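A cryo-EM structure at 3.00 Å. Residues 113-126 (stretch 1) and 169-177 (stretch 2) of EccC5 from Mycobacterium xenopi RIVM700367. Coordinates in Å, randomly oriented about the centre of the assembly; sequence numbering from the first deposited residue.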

# COMPACT_ATOMS: atom_id res chain seq x y z
N MET C 113 24.76 4.79 -22.89
CA MET C 113 25.01 3.44 -23.37
C MET C 113 26.09 2.75 -22.55
O MET C 113 25.95 1.59 -22.15
CB MET C 113 25.41 3.46 -24.84
CG MET C 113 24.34 3.95 -25.80
SD MET C 113 22.85 2.95 -25.84
CE MET C 113 21.72 3.94 -24.86
N LEU C 114 27.17 3.48 -22.25
CA LEU C 114 28.20 2.92 -21.39
C LEU C 114 27.66 2.63 -20.00
O LEU C 114 28.04 1.64 -19.37
CB LEU C 114 29.40 3.84 -21.31
CG LEU C 114 30.08 4.15 -22.63
CD1 LEU C 114 31.39 4.83 -22.35
CD2 LEU C 114 30.30 2.88 -23.42
N ARG C 115 26.78 3.50 -19.49
CA ARG C 115 26.22 3.27 -18.17
C ARG C 115 25.37 2.01 -18.11
O ARG C 115 25.45 1.26 -17.13
CB ARG C 115 25.40 4.47 -17.70
CG ARG C 115 25.35 4.53 -16.19
CD ARG C 115 24.51 5.64 -15.60
NE ARG C 115 24.96 6.98 -15.96
CZ ARG C 115 24.51 7.68 -16.99
NH1 ARG C 115 23.55 7.20 -17.75
NH2 ARG C 115 25.00 8.89 -17.22
N GLU C 116 24.55 1.75 -19.12
CA GLU C 116 23.74 0.54 -19.06
C GLU C 116 24.61 -0.70 -19.22
O GLU C 116 24.31 -1.76 -18.65
CB GLU C 116 22.60 0.56 -20.09
CG GLU C 116 23.00 0.63 -21.55
CD GLU C 116 23.28 -0.73 -22.15
OE1 GLU C 116 22.82 -1.73 -21.57
OE2 GLU C 116 23.95 -0.80 -23.19
N THR C 117 25.70 -0.59 -19.99
CA THR C 117 26.67 -1.69 -20.02
C THR C 117 27.27 -1.93 -18.64
O THR C 117 27.45 -3.09 -18.22
CB THR C 117 27.76 -1.39 -21.04
OG1 THR C 117 27.16 -1.08 -22.30
CG2 THR C 117 28.67 -2.58 -21.20
N ALA C 118 27.58 -0.86 -17.92
CA ALA C 118 28.08 -1.00 -16.56
C ALA C 118 27.04 -1.64 -15.65
O ALA C 118 27.39 -2.47 -14.81
CB ALA C 118 28.50 0.36 -16.01
N GLN C 119 25.77 -1.27 -15.81
CA GLN C 119 24.71 -1.89 -15.00
C GLN C 119 24.60 -3.38 -15.26
O GLN C 119 24.45 -4.16 -14.31
CB GLN C 119 23.36 -1.23 -15.26
CG GLN C 119 23.29 0.25 -15.02
CD GLN C 119 24.10 0.67 -13.83
OE1 GLN C 119 23.77 0.31 -12.70
NE2 GLN C 119 25.17 1.41 -14.06
N GLU C 120 24.65 -3.82 -16.52
CA GLU C 120 24.50 -5.25 -16.76
C GLU C 120 25.71 -6.02 -16.23
O GLU C 120 25.55 -7.10 -15.64
CB GLU C 120 24.23 -5.54 -18.24
CG GLU C 120 25.29 -5.14 -19.24
CD GLU C 120 26.37 -6.19 -19.42
OE1 GLU C 120 26.12 -7.36 -19.07
OE2 GLU C 120 27.46 -5.85 -19.92
N SER C 121 26.91 -5.47 -16.39
CA SER C 121 28.09 -6.14 -15.84
C SER C 121 28.03 -6.19 -14.31
O SER C 121 28.38 -7.21 -13.70
CB SER C 121 29.36 -5.44 -16.30
OG SER C 121 30.49 -6.06 -15.73
N ALA C 122 27.58 -5.10 -13.69
CA ALA C 122 27.49 -5.05 -12.24
C ALA C 122 26.45 -6.02 -11.72
O ALA C 122 26.65 -6.64 -10.67
CB ALA C 122 27.17 -3.63 -11.78
N ASP C 123 25.33 -6.17 -12.42
CA ASP C 123 24.34 -7.16 -12.01
C ASP C 123 24.88 -8.57 -12.13
O ASP C 123 24.60 -9.42 -11.27
CB ASP C 123 23.07 -7.03 -12.85
CG ASP C 123 22.28 -5.80 -12.50
OD1 ASP C 123 22.60 -5.15 -11.49
OD2 ASP C 123 21.32 -5.48 -13.24
N SER C 124 25.67 -8.84 -13.17
CA SER C 124 26.28 -10.16 -13.29
C SER C 124 27.20 -10.45 -12.12
O SER C 124 27.14 -11.52 -11.51
CB SER C 124 27.06 -10.26 -14.60
OG SER C 124 27.84 -11.44 -14.61
N MET C 125 28.04 -9.48 -11.75
CA MET C 125 28.98 -9.70 -10.66
C MET C 125 28.27 -9.78 -9.31
O MET C 125 28.68 -10.53 -8.42
CB MET C 125 30.07 -8.63 -10.69
CG MET C 125 31.14 -8.79 -9.64
SD MET C 125 32.38 -7.51 -9.80
CE MET C 125 31.47 -6.09 -9.24
N ASP C 126 27.19 -9.00 -9.15
CA ASP C 126 26.35 -9.10 -7.96
C ASP C 126 25.76 -10.49 -7.80
O ASP C 126 25.80 -11.07 -6.71
CB ASP C 126 25.22 -8.08 -8.06
CG ASP C 126 24.32 -8.08 -6.84
OD1 ASP C 126 24.72 -8.59 -5.78
OD2 ASP C 126 23.18 -7.59 -6.95
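Stretch 2, residues 169-177: MTRPEVTWG

Stretch 1 is helical throughout, each backbone amide from Thr117 onward bonding to the carbonyl four residues back. Stretch 2 is largely extended, apart from Glu173, whose backbone (phi -84°, psi -19°) is helix-like and bends the chain between Pro172 and Val174: Met169 and Thr170 end one strand, a short loop through Arg171, Pro172 and Glu173 follows, and the chain is again a strand by Trp176 and Gly177. This second strand runs nearly antiparallel to the helix, the two directions making an angle of 153° with axes 10.3 Å apart at closest approach. The register therefore descends along the helix as stretch 2 advances: Glu173 lies opposite Ser121, Val174 opposite Ala118, and Trp176 opposite Leu114.

No hydrogen bond joins the two segments, so the contact rests on packing. Its apolar part at the Trp176 end is built on an indole met edge-on. The CA-to-CB bond of Trp176 points sideways, but the long side chain (chi1 m) carries the ring nearer to the helix. Ala118 CB lies 3.8 Å from Trp176 CZ2, and Leu114 CB 4.3 Å from Trp176 CZ3; Leu114 O, already accepting the helical bond from Ala118 N, is 3.9 Å from Trp176 CH2. The short methyl of Ala118 lets the broad ring come close to the helix.

At the other end the CA-to-CB bond of Met125 points toward stretch 2, and its long, unbranched side chain (chi1 t, chi2 t) reaches the end of the first strand and the loop. Met125 CE lies 4.1 Å from Thr170 CG2 and 3.8 Å from Pro172 CA, while Met125 SD is 3.7 Å from Glu173 CG, an aliphatic part of a charged residue.

Between these ends, a small polar residue makes van der Waals contacts: Ser121 OG lies 3.8 Å from Val174 CG1 and 4.0 Å from Glu173 CB. Compact serine suits this close approach, and its hydroxyl is satisfied by hydrogen bonding elsewhere in the structure.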

# COMPACT_ATOMS: atom_id res chain seq x y z
N MET C 169 31.70 -1.44 -0.90
CA MET C 169 32.08 -1.11 -2.26
C MET C 169 33.09 -2.10 -2.81
O MET C 169 33.86 -2.70 -2.06
CB MET C 169 32.70 0.28 -2.33
CG MET C 169 31.76 1.39 -2.01
SD MET C 169 32.57 2.98 -2.17
CE MET C 169 33.59 2.97 -0.71
N THR C 170 33.11 -2.24 -4.13
CA THR C 170 34.19 -2.95 -4.80
C THR C 170 34.28 -2.44 -6.23
O THR C 170 33.32 -1.91 -6.77
CB THR C 170 33.98 -4.46 -4.77
OG1 THR C 170 35.15 -5.10 -5.29
CG2 THR C 170 32.80 -4.86 -5.59
N ARG C 171 35.46 -2.59 -6.81
CA ARG C 171 35.60 -2.11 -8.17
C ARG C 171 34.97 -3.11 -9.14
O ARG C 171 35.02 -4.32 -8.90
CB ARG C 171 37.06 -1.86 -8.52
CG ARG C 171 37.93 -3.09 -8.56
CD ARG C 171 39.31 -2.76 -9.08
NE ARG C 171 40.23 -3.88 -8.93
CZ ARG C 171 40.30 -4.90 -9.77
NH1 ARG C 171 39.51 -4.96 -10.82
NH2 ARG C 171 41.17 -5.88 -9.54
N PRO C 172 34.35 -2.64 -10.21
CA PRO C 172 33.62 -3.54 -11.10
C PRO C 172 34.56 -4.32 -12.00
O PRO C 172 35.78 -4.19 -11.93
CB PRO C 172 32.76 -2.57 -11.92
CG PRO C 172 33.58 -1.38 -12.01
CD PRO C 172 34.26 -1.25 -10.68
N GLU C 173 33.97 -5.15 -12.85
CA GLU C 173 34.74 -5.93 -13.80
C GLU C 173 35.06 -5.15 -15.07
O GLU C 173 35.98 -5.54 -15.79
CB GLU C 173 33.99 -7.21 -14.16
CG GLU C 173 33.94 -8.26 -13.05
CD GLU C 173 35.24 -9.05 -12.86
OE1 GLU C 173 35.13 -10.27 -12.60
OE2 GLU C 173 36.35 -8.49 -12.96
N VAL C 174 34.33 -4.08 -15.35
CA VAL C 174 34.67 -3.22 -16.47
C VAL C 174 35.83 -2.33 -16.06
O VAL C 174 35.85 -1.79 -14.94
CB VAL C 174 33.46 -2.41 -16.95
CG1 VAL C 174 32.43 -3.33 -17.54
CG2 VAL C 174 32.83 -1.65 -15.81
N THR C 175 36.82 -2.21 -16.92
CA THR C 175 37.97 -1.36 -16.67
C THR C 175 37.85 -0.14 -17.57
O THR C 175 38.00 -0.24 -18.79
CB THR C 175 39.28 -2.10 -16.92
OG1 THR C 175 39.15 -2.88 -18.12
CG2 THR C 175 39.58 -3.02 -15.76
N TRP C 176 37.55 1.01 -16.97
CA TRP C 176 37.33 2.22 -17.74
C TRP C 176 38.66 2.71 -18.30
O TRP C 176 39.51 3.22 -17.57
CB TRP C 176 36.67 3.28 -16.88
CG TRP C 176 35.34 2.87 -16.40
CD1 TRP C 176 34.97 2.69 -15.11
CD2 TRP C 176 34.20 2.57 -17.20
NE1 TRP C 176 33.65 2.30 -15.06
CE2 TRP C 176 33.16 2.22 -16.33
CE3 TRP C 176 33.95 2.57 -18.58
CZ2 TRP C 176 31.90 1.87 -16.78
CZ3 TRP C 176 32.71 2.22 -19.02
CH2 TRP C 176 31.69 1.87 -18.13
N GLY C 177 38.85 2.51 -19.60
CA GLY C 177 40.03 3.04 -20.25
C GLY C 177 40.06 4.56 -20.19
O GLY C 177 39.03 5.22 -20.33